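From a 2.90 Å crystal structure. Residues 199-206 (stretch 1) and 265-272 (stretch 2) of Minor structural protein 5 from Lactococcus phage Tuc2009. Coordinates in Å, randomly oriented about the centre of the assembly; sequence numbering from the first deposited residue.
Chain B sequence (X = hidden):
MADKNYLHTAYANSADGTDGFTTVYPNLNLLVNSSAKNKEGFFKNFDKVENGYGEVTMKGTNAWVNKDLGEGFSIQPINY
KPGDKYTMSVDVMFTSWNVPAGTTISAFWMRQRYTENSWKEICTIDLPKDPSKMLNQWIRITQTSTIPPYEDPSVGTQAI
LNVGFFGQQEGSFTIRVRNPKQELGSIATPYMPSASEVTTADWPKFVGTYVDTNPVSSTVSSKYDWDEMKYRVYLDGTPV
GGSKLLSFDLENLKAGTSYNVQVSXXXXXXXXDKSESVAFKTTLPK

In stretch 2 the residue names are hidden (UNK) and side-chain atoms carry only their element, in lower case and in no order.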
# COMPACT_ATOMS: atom_id res chain seq x y z
N THR B 199 -40.43 -9.11 -22.10
CA THR B 199 -39.72 -8.36 -23.13
C THR B 199 -40.77 -7.56 -23.93
O THR B 199 -41.97 -7.78 -23.75
CB THR B 199 -38.97 -9.32 -24.06
OG1 THR B 199 -39.91 -10.06 -24.84
CG2 THR B 199 -38.05 -10.25 -23.33
N THR B 200 -40.32 -6.67 -24.83
CA THR B 200 -41.17 -5.84 -25.70
C THR B 200 -42.06 -6.73 -26.57
O THR B 200 -43.25 -6.47 -26.67
CB THR B 200 -40.30 -4.84 -26.50
OG1 THR B 200 -39.61 -3.98 -25.58
CG2 THR B 200 -41.10 -4.00 -27.49
N ALA B 201 -41.48 -7.81 -27.13
CA ALA B 201 -42.14 -8.79 -28.01
C ALA B 201 -43.38 -9.43 -27.42
O ALA B 201 -44.31 -9.73 -28.18
CB ALA B 201 -41.16 -9.88 -28.40
N ASP B 202 -43.41 -9.66 -26.09
CA ASP B 202 -44.48 -10.33 -25.35
C ASP B 202 -45.79 -9.57 -25.29
O ASP B 202 -46.80 -10.17 -24.90
CB ASP B 202 -44.01 -10.68 -23.92
CG ASP B 202 -42.85 -11.64 -23.85
OD1 ASP B 202 -42.86 -12.65 -24.59
OD2 ASP B 202 -41.92 -11.39 -23.04
N TRP B 203 -45.81 -8.28 -25.64
CA TRP B 203 -47.05 -7.50 -25.55
C TRP B 203 -47.83 -7.44 -26.86
O TRP B 203 -47.21 -7.56 -27.93
CB TRP B 203 -46.74 -6.09 -25.04
CG TRP B 203 -46.15 -6.07 -23.66
CD1 TRP B 203 -44.84 -5.98 -23.34
CD2 TRP B 203 -46.87 -6.19 -22.42
NE1 TRP B 203 -44.68 -6.01 -21.97
CE2 TRP B 203 -45.92 -6.12 -21.38
CE3 TRP B 203 -48.24 -6.34 -22.08
CZ2 TRP B 203 -46.28 -6.22 -20.03
CZ3 TRP B 203 -48.59 -6.43 -20.74
CH2 TRP B 203 -47.61 -6.34 -19.73
N PRO B 204 -49.18 -7.17 -26.82
CA PRO B 204 -49.94 -7.01 -28.07
C PRO B 204 -49.33 -5.96 -28.99
O PRO B 204 -48.87 -4.92 -28.50
CB PRO B 204 -51.31 -6.56 -27.59
CG PRO B 204 -51.44 -7.10 -26.22
CD PRO B 204 -50.07 -7.02 -25.65
N LYS B 205 -49.32 -6.25 -30.32
CA LYS B 205 -48.75 -5.41 -31.39
C LYS B 205 -49.76 -4.51 -32.09
O LYS B 205 -49.38 -3.44 -32.59
CB LYS B 205 -48.01 -6.27 -32.43
CG LYS B 205 -46.57 -6.56 -32.03
CD LYS B 205 -46.01 -7.83 -32.67
CE LYS B 205 -44.82 -8.38 -31.91
NZ LYS B 205 -45.24 -9.22 -30.75
N PHE B 206 -51.05 -4.94 -32.13
CA PHE B 206 -52.15 -4.24 -32.81
C PHE B 206 -53.31 -3.85 -31.89
O PHE B 206 -53.64 -4.59 -30.97
CB PHE B 206 -52.66 -5.06 -34.02
CG PHE B 206 -51.58 -5.44 -35.00
CD1 PHE B 206 -50.79 -6.57 -34.79
CD2 PHE B 206 -51.30 -4.64 -36.11
CE1 PHE B 206 -49.75 -6.89 -35.67
CE2 PHE B 206 -50.26 -4.97 -36.98
CZ PHE B 206 -49.49 -6.09 -36.76
N UNK B 265 -42.54 4.74 -27.14
CA UNK B 265 -42.83 4.58 -28.57
C UNK B 265 -42.37 3.21 -29.01
O UNK B 265 -41.27 2.76 -28.63
o UNK B 265 -40.94 7.38 -31.42
c UNK B 265 -41.53 6.37 -31.79
c UNK B 265 -42.48 5.62 -30.89
c UNK B 265 -42.12 5.66 -29.40
n UNK B 265 -41.42 5.91 -33.04
N UNK B 266 -43.19 2.56 -29.84
CA UNK B 266 -42.92 1.24 -30.42
C UNK B 266 -42.62 1.40 -31.91
O UNK B 266 -43.26 2.20 -32.61
c UNK B 266 -44.48 0.25 -28.65
c UNK B 266 -43.43 -0.18 -27.64
c UNK B 266 -43.82 -1.15 -30.71
c UNK B 266 -44.08 0.27 -30.15
N UNK B 267 -41.63 0.64 -32.38
CA UNK B 267 -41.18 0.68 -33.77
C UNK B 267 -40.67 -0.72 -34.14
O UNK B 267 -39.47 -0.93 -34.34
c UNK B 267 -40.08 1.75 -33.88
o UNK B 267 -39.97 3.26 -35.71
n UNK B 267 -38.87 1.32 -35.91
c UNK B 267 -39.68 2.15 -35.27
N UNK B 268 -41.60 -1.68 -34.17
CA UNK B 268 -41.35 -3.08 -34.48
C UNK B 268 -40.38 -3.76 -33.53
O UNK B 268 -39.22 -4.01 -33.88
N UNK B 269 -40.85 -4.07 -32.31
CA UNK B 269 -40.08 -4.71 -31.23
C UNK B 269 -38.86 -3.87 -30.74
O UNK B 269 -38.08 -4.35 -29.92
o UNK B 269 -41.89 -6.89 -30.86
c UNK B 269 -40.73 -7.20 -31.19
c UNK B 269 -39.67 -6.16 -31.54
n UNK B 269 -40.36 -8.47 -31.30
N UNK B 270 -38.77 -2.59 -31.18
CA UNK B 270 -37.82 -1.61 -30.67
C UNK B 270 -38.65 -0.58 -29.89
O UNK B 270 -39.44 0.17 -30.48
c UNK B 270 -35.98 0.08 -31.06
c UNK B 270 -35.99 -2.05 -32.36
c UNK B 270 -36.86 -0.98 -31.71
N UNK B 271 -38.55 -0.62 -28.57
CA UNK B 271 -39.29 0.26 -27.69
C UNK B 271 -38.36 1.34 -27.18
O UNK B 271 -37.23 1.05 -26.75
o UNK B 271 -42.14 0.30 -23.68
c UNK B 271 -39.87 -0.54 -26.51
o UNK B 271 -41.43 -1.68 -24.35
c UNK B 271 -41.50 -0.43 -24.46
c UNK B 271 -40.73 0.28 -25.57
N UNK B 272 -38.82 2.59 -27.21
CA UNK B 272 -38.06 3.73 -26.71
C UNK B 272 -38.00 3.67 -25.18
O UNK B 272 -38.78 2.93 -24.55
o UNK B 272 -39.94 5.27 -26.38
c UNK B 272 -38.75 5.03 -27.12

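Position 265 carries three side-chain carbons in a row, the third bearing one oxygen and one nitrogen, and none of them reaches stretch 1. A terminal amide on that length of chain is Gln-265. Its backbone O accepts a hydrogen bond from the backbone N of 272 at 2.8 Å, tying the two ends of the stretch together.

Position 266 has four carbons, forked at the first, with one arm two carbons long; the end of that longer arm lies by the methyl of Thr-200. This is Ile-266. Its CA-to-CB bond points toward stretch 1, and CD1 lies 4.5 Å from CG2 of Thr-200, a loose apolar approach suited to a branched hydrocarbon.

At position 267 two carbons end in one oxygen and one nitrogen, far from stretch 1: Asn-267. An exposed polar amide is at ease here, while its backbone N donates to the backbone O of 270 at 2.9 Å and helps close the turn.

Position 268 shows no side-chain atoms, so it is Gly-268. Its phi of 60° is a value that glycine tolerates better than most residues, and it fits the turn.

Position 269 again has two carbons, the second with one oxygen and one nitrogen; the nitrogen lies by Ala-201 and the oxygen by Lys-205. This is Asn-269. Asparagine is among the residues that most readily accept positive phi, here 62°. Its CA-to-CB bond runs sideways, but the amide comes nearer: ND2 is 3.3 Å from CB of Ala-201, and OD1 is 3.5 Å from CE of Lys-205. These are packing contacts.

Position 270 has one carbon carrying two more, the beta-branched Val-270. Its CA-to-CB bond points away from stretch 1, and no side-chain atom makes contact there; its contribution to the turn is the backbone O already described.

Position 271 has three carbons, the third with two oxygens, one of which lies by the hydroxyl of Thr-200: Glu-271. With chi1 and chi2 both t, the extended chain brings OE1 within 3.2 Å of OG1 of Thr-200, which donates a hydrogen bond to it. A carboxylate is a strong acceptor for this hydroxyl.

Position 272 has one carbon and then one oxygen, hence Ser-272. Its short side chain keeps OG close to the backbone, where it accepts from N of Gln-265 at 2.8 Å.

The contact is small, burying 261 Å² in all, and Thr-200 is its centre: OG1 meets Glu-271, while CG2 lies 3.9 Å from the backbone O of Asn-269. Nearby, NZ of Lys-205 donates to O of Ala-201 at 2.8 Å, folding the lysine back beside the Asn-269 amide. One hydrogen bond and close packing thus join a turn to a loop distant in sequence.

Stretch 2, residues 265-272: QINGNVES
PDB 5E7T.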